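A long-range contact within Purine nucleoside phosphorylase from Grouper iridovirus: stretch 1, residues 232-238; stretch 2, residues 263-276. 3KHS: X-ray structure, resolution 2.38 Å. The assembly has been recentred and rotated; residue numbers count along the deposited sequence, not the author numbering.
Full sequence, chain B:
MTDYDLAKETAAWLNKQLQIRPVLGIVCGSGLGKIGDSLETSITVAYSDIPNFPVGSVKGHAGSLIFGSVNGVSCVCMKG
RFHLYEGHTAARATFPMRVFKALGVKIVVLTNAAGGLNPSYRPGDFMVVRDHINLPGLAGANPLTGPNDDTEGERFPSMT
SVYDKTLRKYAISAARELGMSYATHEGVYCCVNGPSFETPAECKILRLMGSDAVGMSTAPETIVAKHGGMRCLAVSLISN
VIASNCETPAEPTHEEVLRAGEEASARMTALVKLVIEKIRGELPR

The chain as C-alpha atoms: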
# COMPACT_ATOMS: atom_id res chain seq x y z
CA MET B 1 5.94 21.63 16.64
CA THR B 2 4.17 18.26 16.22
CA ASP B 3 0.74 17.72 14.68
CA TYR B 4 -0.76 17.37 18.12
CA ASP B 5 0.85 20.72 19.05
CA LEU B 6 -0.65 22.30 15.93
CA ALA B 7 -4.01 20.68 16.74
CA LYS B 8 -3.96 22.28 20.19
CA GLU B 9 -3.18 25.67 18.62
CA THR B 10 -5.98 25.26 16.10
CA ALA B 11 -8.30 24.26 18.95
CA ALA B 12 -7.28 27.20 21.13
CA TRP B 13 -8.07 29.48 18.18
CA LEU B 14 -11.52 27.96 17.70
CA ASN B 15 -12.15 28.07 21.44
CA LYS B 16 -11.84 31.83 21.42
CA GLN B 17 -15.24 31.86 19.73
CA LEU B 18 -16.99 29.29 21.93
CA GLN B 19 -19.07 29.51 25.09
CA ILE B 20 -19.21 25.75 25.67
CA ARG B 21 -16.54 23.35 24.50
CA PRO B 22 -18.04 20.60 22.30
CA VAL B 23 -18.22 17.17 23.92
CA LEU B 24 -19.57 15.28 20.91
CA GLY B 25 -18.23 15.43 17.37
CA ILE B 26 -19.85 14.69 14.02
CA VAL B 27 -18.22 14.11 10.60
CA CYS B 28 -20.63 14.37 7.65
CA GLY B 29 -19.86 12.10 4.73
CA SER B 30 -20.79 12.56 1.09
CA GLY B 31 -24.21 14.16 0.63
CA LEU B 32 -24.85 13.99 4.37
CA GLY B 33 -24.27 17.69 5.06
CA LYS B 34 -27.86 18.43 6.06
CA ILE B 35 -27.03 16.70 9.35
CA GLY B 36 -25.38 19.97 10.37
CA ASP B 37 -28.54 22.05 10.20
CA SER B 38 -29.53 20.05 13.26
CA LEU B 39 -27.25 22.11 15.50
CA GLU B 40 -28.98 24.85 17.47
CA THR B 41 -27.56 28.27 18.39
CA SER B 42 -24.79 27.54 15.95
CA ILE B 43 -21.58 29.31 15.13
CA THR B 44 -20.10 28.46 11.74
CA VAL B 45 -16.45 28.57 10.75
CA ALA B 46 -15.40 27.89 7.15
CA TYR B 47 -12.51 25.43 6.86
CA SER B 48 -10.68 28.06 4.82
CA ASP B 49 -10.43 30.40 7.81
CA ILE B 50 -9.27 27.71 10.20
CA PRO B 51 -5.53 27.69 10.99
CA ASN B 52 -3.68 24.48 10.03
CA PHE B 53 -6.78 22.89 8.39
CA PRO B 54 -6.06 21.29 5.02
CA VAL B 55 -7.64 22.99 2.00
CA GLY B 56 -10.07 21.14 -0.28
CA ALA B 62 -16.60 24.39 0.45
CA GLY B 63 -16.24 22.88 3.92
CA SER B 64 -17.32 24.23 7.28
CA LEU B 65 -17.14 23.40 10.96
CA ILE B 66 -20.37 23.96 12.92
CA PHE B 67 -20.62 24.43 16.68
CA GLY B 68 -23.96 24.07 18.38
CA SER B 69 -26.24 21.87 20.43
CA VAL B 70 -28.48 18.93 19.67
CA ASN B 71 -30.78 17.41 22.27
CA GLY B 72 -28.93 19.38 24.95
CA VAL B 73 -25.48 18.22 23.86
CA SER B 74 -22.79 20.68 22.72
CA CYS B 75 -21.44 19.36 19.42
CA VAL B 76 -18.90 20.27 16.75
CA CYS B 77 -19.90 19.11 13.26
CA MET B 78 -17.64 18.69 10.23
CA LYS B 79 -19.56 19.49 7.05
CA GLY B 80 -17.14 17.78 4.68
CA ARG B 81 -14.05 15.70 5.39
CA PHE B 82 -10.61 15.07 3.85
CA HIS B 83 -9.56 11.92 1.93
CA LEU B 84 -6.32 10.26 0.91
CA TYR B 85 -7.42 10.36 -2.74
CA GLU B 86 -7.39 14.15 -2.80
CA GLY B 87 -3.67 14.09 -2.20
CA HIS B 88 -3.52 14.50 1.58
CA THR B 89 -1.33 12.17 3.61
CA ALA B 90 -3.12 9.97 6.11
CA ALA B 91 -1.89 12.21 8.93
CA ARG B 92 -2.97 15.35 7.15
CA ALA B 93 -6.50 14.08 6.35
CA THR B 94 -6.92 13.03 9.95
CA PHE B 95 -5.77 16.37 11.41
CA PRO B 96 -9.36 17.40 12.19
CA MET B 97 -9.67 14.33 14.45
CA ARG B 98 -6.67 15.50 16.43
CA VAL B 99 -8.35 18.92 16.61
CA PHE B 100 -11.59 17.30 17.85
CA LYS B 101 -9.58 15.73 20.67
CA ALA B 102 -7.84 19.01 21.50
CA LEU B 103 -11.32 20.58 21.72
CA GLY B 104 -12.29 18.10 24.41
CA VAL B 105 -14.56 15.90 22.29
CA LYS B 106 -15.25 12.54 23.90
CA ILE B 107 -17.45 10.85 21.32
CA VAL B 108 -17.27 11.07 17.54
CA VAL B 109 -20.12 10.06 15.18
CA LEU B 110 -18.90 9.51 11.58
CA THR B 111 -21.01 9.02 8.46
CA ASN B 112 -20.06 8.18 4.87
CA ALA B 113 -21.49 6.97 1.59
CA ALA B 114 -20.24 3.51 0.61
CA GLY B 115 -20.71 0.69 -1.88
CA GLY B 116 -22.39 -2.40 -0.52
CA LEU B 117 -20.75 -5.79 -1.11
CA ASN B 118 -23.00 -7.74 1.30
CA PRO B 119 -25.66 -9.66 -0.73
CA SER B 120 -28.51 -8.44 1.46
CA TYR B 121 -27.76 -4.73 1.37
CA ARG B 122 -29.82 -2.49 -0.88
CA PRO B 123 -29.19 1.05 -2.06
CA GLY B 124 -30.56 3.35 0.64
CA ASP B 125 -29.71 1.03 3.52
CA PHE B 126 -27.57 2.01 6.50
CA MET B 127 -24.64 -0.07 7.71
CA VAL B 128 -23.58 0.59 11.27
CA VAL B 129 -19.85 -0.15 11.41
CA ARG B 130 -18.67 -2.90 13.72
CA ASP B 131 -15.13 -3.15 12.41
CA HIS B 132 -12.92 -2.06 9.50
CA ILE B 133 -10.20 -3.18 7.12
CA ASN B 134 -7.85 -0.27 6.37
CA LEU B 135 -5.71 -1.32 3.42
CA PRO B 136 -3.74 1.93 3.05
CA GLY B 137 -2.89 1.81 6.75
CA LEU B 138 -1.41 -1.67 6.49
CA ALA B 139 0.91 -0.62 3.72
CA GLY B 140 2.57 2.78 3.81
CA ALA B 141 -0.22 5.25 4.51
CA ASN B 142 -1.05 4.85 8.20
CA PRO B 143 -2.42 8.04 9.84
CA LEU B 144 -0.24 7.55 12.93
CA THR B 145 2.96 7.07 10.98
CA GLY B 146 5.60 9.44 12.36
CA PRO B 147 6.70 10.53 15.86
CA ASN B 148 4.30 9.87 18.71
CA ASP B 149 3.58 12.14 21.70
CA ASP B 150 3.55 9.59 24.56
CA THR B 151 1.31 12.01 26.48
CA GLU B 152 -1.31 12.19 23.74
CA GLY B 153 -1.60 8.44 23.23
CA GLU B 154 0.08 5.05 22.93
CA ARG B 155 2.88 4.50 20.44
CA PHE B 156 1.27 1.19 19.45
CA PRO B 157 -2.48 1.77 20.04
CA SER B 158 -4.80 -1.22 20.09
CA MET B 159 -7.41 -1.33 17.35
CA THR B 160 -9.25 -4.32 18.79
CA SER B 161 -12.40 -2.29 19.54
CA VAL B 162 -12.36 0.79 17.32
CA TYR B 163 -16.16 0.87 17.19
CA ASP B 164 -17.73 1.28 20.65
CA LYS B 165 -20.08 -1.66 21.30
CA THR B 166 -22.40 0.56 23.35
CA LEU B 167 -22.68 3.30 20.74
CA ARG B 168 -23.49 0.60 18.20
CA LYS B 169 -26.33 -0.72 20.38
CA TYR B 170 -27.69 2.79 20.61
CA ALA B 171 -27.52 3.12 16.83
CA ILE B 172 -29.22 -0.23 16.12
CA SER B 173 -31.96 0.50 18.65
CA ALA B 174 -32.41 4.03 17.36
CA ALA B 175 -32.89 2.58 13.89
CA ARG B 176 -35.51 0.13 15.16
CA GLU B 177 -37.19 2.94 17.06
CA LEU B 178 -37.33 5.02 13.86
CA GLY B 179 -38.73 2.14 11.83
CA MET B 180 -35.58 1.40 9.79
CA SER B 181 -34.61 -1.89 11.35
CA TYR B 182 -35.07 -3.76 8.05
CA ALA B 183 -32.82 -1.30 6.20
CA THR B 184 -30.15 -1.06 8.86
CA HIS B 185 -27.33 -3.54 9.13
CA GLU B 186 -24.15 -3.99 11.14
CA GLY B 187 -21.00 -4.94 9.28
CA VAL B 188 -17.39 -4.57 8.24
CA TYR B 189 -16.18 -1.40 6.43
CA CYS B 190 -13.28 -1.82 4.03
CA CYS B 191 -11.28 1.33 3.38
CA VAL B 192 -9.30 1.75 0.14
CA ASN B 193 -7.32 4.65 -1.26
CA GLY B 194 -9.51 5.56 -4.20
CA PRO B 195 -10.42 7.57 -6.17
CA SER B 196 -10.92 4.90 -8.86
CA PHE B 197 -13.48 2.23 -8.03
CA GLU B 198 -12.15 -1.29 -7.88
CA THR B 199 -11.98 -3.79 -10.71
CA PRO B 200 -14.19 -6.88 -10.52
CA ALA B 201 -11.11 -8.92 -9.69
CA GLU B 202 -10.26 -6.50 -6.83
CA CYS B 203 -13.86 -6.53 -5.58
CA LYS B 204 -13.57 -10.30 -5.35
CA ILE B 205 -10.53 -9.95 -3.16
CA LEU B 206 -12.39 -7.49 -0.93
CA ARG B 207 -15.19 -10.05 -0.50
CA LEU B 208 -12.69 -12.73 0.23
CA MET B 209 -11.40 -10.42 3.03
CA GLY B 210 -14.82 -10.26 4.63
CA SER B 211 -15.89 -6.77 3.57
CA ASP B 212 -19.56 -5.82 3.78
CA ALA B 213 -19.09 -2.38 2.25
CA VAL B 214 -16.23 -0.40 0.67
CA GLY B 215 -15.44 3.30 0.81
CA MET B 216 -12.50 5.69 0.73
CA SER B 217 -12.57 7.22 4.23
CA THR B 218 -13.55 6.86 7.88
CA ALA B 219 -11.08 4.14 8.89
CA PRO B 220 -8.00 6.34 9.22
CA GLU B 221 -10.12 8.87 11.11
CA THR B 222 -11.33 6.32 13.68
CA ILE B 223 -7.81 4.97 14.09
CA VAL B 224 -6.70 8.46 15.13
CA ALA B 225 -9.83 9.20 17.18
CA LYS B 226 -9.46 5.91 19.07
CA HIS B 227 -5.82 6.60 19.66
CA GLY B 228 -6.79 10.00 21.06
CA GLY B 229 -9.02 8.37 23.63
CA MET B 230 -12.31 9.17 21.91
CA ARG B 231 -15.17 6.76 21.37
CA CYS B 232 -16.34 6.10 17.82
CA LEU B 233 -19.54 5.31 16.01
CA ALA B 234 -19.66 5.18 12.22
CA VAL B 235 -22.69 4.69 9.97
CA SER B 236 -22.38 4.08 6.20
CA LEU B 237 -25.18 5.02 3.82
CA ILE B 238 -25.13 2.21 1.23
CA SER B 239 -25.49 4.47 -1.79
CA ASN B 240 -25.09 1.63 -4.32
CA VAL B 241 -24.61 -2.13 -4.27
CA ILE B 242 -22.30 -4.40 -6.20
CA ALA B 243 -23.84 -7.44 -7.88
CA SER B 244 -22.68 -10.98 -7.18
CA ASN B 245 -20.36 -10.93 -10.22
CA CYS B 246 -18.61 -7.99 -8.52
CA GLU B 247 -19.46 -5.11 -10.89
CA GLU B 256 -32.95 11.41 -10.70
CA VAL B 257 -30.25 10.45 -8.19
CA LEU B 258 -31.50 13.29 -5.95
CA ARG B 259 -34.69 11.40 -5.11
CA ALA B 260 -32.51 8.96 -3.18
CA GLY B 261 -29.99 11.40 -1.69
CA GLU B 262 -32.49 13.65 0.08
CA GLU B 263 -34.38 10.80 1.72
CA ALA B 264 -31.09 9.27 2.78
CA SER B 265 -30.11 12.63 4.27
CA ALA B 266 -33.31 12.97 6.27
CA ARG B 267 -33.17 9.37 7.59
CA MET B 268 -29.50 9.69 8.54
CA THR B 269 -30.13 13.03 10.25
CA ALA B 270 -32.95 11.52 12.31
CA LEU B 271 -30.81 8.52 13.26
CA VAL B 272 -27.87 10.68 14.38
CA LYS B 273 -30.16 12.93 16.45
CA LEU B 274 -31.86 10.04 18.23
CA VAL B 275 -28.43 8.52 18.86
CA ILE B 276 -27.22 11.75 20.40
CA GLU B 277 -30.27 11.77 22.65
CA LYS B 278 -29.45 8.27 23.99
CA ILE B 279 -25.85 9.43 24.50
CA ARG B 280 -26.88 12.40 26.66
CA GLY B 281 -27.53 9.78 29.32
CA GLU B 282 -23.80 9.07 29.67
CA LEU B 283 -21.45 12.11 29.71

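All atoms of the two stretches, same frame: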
# COMPACT_ATOMS: atom_id res chain seq x y z
N CYS B 232 -15.81 5.97 19.18
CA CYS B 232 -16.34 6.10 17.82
C CYS B 232 -17.56 5.30 17.42
O CYS B 232 -17.74 4.15 17.82
CB CYS B 232 -15.24 5.77 16.81
SG CYS B 232 -13.74 6.68 17.09
N LEU B 233 -18.37 5.93 16.59
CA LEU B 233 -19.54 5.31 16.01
C LEU B 233 -19.50 5.77 14.55
O LEU B 233 -19.28 6.95 14.27
CB LEU B 233 -20.81 5.81 16.66
CG LEU B 233 -22.04 5.56 15.80
CD1 LEU B 233 -22.24 4.04 15.64
CD2 LEU B 233 -23.27 6.25 16.42
N ALA B 234 -19.66 4.83 13.63
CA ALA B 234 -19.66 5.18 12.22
C ALA B 234 -20.82 4.49 11.53
O ALA B 234 -21.07 3.31 11.77
CB ALA B 234 -18.35 4.76 11.59
N VAL B 235 -21.55 5.23 10.71
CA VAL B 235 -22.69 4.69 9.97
C VAL B 235 -22.51 4.97 8.46
O VAL B 235 -22.39 6.12 8.05
CB VAL B 235 -24.02 5.36 10.44
CG1 VAL B 235 -25.20 4.88 9.57
CG2 VAL B 235 -24.30 5.02 11.91
N SER B 236 -22.51 3.92 7.65
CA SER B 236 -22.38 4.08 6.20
C SER B 236 -23.76 4.07 5.53
O SER B 236 -24.62 3.25 5.85
CB SER B 236 -21.56 2.94 5.57
OG SER B 236 -20.19 2.96 5.91
N LEU B 237 -23.96 4.98 4.60
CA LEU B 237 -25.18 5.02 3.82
C LEU B 237 -24.78 4.17 2.60
O LEU B 237 -23.83 4.49 1.90
CB LEU B 237 -25.47 6.48 3.45
CG LEU B 237 -26.55 6.87 2.46
CD1 LEU B 237 -25.89 7.12 1.13
CD2 LEU B 237 -27.64 5.83 2.38
N ILE B 238 -25.47 3.05 2.38
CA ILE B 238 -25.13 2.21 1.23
C ILE B 238 -25.75 2.88 0.03
O ILE B 238 -26.91 2.65 -0.28
CB ILE B 238 -25.68 0.77 1.37
CG1 ILE B 238 -25.07 0.12 2.61
CG2 ILE B 238 -25.33 -0.05 0.15
CD1 ILE B 238 -23.58 -0.01 2.59
N GLU B 263 -33.71 11.67 0.77
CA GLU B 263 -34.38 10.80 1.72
C GLU B 263 -33.31 10.21 2.62
O GLU B 263 -33.49 10.11 3.83
CB GLU B 263 -35.11 9.69 0.99
CG GLU B 263 -36.06 8.90 1.87
CD GLU B 263 -37.09 8.16 1.05
OE1 GLU B 263 -37.78 8.83 0.24
OE2 GLU B 263 -37.22 6.92 1.21
N ALA B 264 -32.19 9.84 2.01
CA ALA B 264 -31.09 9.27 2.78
C ALA B 264 -30.66 10.29 3.84
O ALA B 264 -30.48 9.97 5.01
CB ALA B 264 -29.93 8.93 1.86
N SER B 265 -30.53 11.54 3.41
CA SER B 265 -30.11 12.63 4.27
C SER B 265 -31.05 12.81 5.47
O SER B 265 -30.60 12.96 6.62
CB SER B 265 -30.05 13.91 3.44
OG SER B 265 -29.42 14.94 4.15
N ALA B 266 -32.34 12.81 5.21
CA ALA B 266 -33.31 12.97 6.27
C ALA B 266 -33.24 11.80 7.25
O ALA B 266 -33.17 12.02 8.46
CB ALA B 266 -34.69 13.11 5.69
N ARG B 267 -33.24 10.57 6.74
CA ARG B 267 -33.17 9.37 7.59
C ARG B 267 -31.91 9.38 8.46
O ARG B 267 -31.98 9.12 9.66
CB ARG B 267 -33.15 8.08 6.74
CG ARG B 267 -34.29 7.90 5.72
CD ARG B 267 -34.23 6.53 5.05
NE ARG B 267 -34.97 5.54 5.83
CZ ARG B 267 -35.25 4.29 5.44
NH1 ARG B 267 -34.85 3.84 4.25
NH2 ARG B 267 -35.94 3.49 6.25
N MET B 268 -30.77 9.67 7.84
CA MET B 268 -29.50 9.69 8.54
C MET B 268 -29.50 10.77 9.61
O MET B 268 -29.00 10.55 10.71
CB MET B 268 -28.35 9.93 7.55
CG MET B 268 -26.96 9.81 8.17
SD MET B 268 -26.52 8.19 8.83
CE MET B 268 -25.97 7.31 7.26
N THR B 269 -30.05 11.94 9.29
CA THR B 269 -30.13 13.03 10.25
C THR B 269 -30.95 12.62 11.47
O THR B 269 -30.55 12.90 12.60
CB THR B 269 -30.78 14.27 9.65
OG1 THR B 269 -30.01 14.74 8.53
CG2 THR B 269 -30.88 15.38 10.70
N ALA B 270 -32.09 11.98 11.23
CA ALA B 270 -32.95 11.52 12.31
C ALA B 270 -32.21 10.52 13.18
O ALA B 270 -32.22 10.61 14.42
CB ALA B 270 -34.20 10.89 11.74
N LEU B 271 -31.56 9.55 12.54
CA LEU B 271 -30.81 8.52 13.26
C LEU B 271 -29.73 9.12 14.16
O LEU B 271 -29.62 8.75 15.33
CB LEU B 271 -30.15 7.54 12.26
CG LEU B 271 -29.22 6.42 12.79
CD1 LEU B 271 -29.95 5.56 13.77
CD2 LEU B 271 -28.72 5.55 11.66
N VAL B 272 -28.93 10.03 13.62
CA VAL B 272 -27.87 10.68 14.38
C VAL B 272 -28.43 11.45 15.58
O VAL B 272 -27.86 11.40 16.67
CB VAL B 272 -27.03 11.65 13.44
CG1 VAL B 272 -26.01 12.44 14.26
CG2 VAL B 272 -26.27 10.85 12.39
N LYS B 273 -29.55 12.16 15.38
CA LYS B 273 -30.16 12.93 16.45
C LYS B 273 -30.64 12.02 17.58
O LYS B 273 -30.32 12.26 18.75
CB LYS B 273 -31.32 13.77 15.92
CG LYS B 273 -30.88 14.82 14.93
CD LYS B 273 -32.01 15.74 14.45
CE LYS B 273 -32.68 16.47 15.61
NZ LYS B 273 -33.71 17.45 15.13
N LEU B 274 -31.36 10.96 17.22
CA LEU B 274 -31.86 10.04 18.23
C LEU B 274 -30.70 9.40 18.98
O LEU B 274 -30.79 9.16 20.18
CB LEU B 274 -32.73 8.94 17.61
CG LEU B 274 -33.99 8.49 18.37
CD1 LEU B 274 -34.44 7.16 17.79
CD2 LEU B 274 -33.74 8.36 19.89
N VAL B 275 -29.61 9.14 18.26
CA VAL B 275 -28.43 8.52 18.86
C VAL B 275 -27.79 9.47 19.88
O VAL B 275 -27.32 9.07 20.94
CB VAL B 275 -27.38 8.14 17.76
CG1 VAL B 275 -26.06 7.79 18.39
CG2 VAL B 275 -27.88 6.96 16.96
N ILE B 276 -27.79 10.75 19.53
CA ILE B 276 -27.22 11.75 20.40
C ILE B 276 -28.09 11.87 21.64
O ILE B 276 -27.58 12.12 22.74
CB ILE B 276 -27.10 13.11 19.65
CG1 ILE B 276 -25.98 13.01 18.61
CG2 ILE B 276 -26.86 14.25 20.64
CD1 ILE B 276 -25.76 14.27 17.77

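Strand residues 232-238 lie against helix residues 263-276, running nearly antiparallel to them at 159°, with the axes 10.4 Å apart at closest approach. No hydrogen bond crosses between them; the join is apolar packing that buries 289 Å². Its first rule is periodicity. On the strand every second residue, Leu-233, Val-235 and Leu-237, points its CA-to-CB bond toward the helix, while Ser-236 points away and satisfies its OG elsewhere in the structure. On the helix the matching positions are Ala-264, Met-268, Leu-271 and Val-275, spaced by four, three and four.

The antiparallel sense sets the pairing. At one end Leu-233, chi1 t and chi2 p, brings CD2 to 3.7 Å from CG1 of Val-275, itself t. At the other, Leu-237, chi1 t but chi2 at -99°, between the wells, rests CD2 3.9 Å from Ala-264 CB. Here the backbones come closer, with CA of Leu-237 and CA of Ala-264 7.4 Å apart, against 9.9 Å between CA of Leu-233 and CA of Val-275. A single methyl suits the narrower end, and two branched side chains fill the wider one.

Met-268 is the centrepiece, with 68 Å² covered by the strand. Its chi1 is t, which sends the chain out from the helix, and chi2 and chi3 are both p, folding the thioether so that CE ends among the strand side chains: 3.4 Å from Val-235 CG1 and 3.9 Å from Leu-237 CB. An unbranched side chain can make this bend and place one methyl against two neighbours. Val-235, chi1 t, also offers CG1 to CD2 of Leu-271, chi1 t and chi2 p, at 4.1 Å, so one methyl touches two helix residues three apart, Met-268 and Leu-271.

Away from the seam, Thr-269, chi1 m, donates from OG1 to Ser-265 O at 2.7 Å.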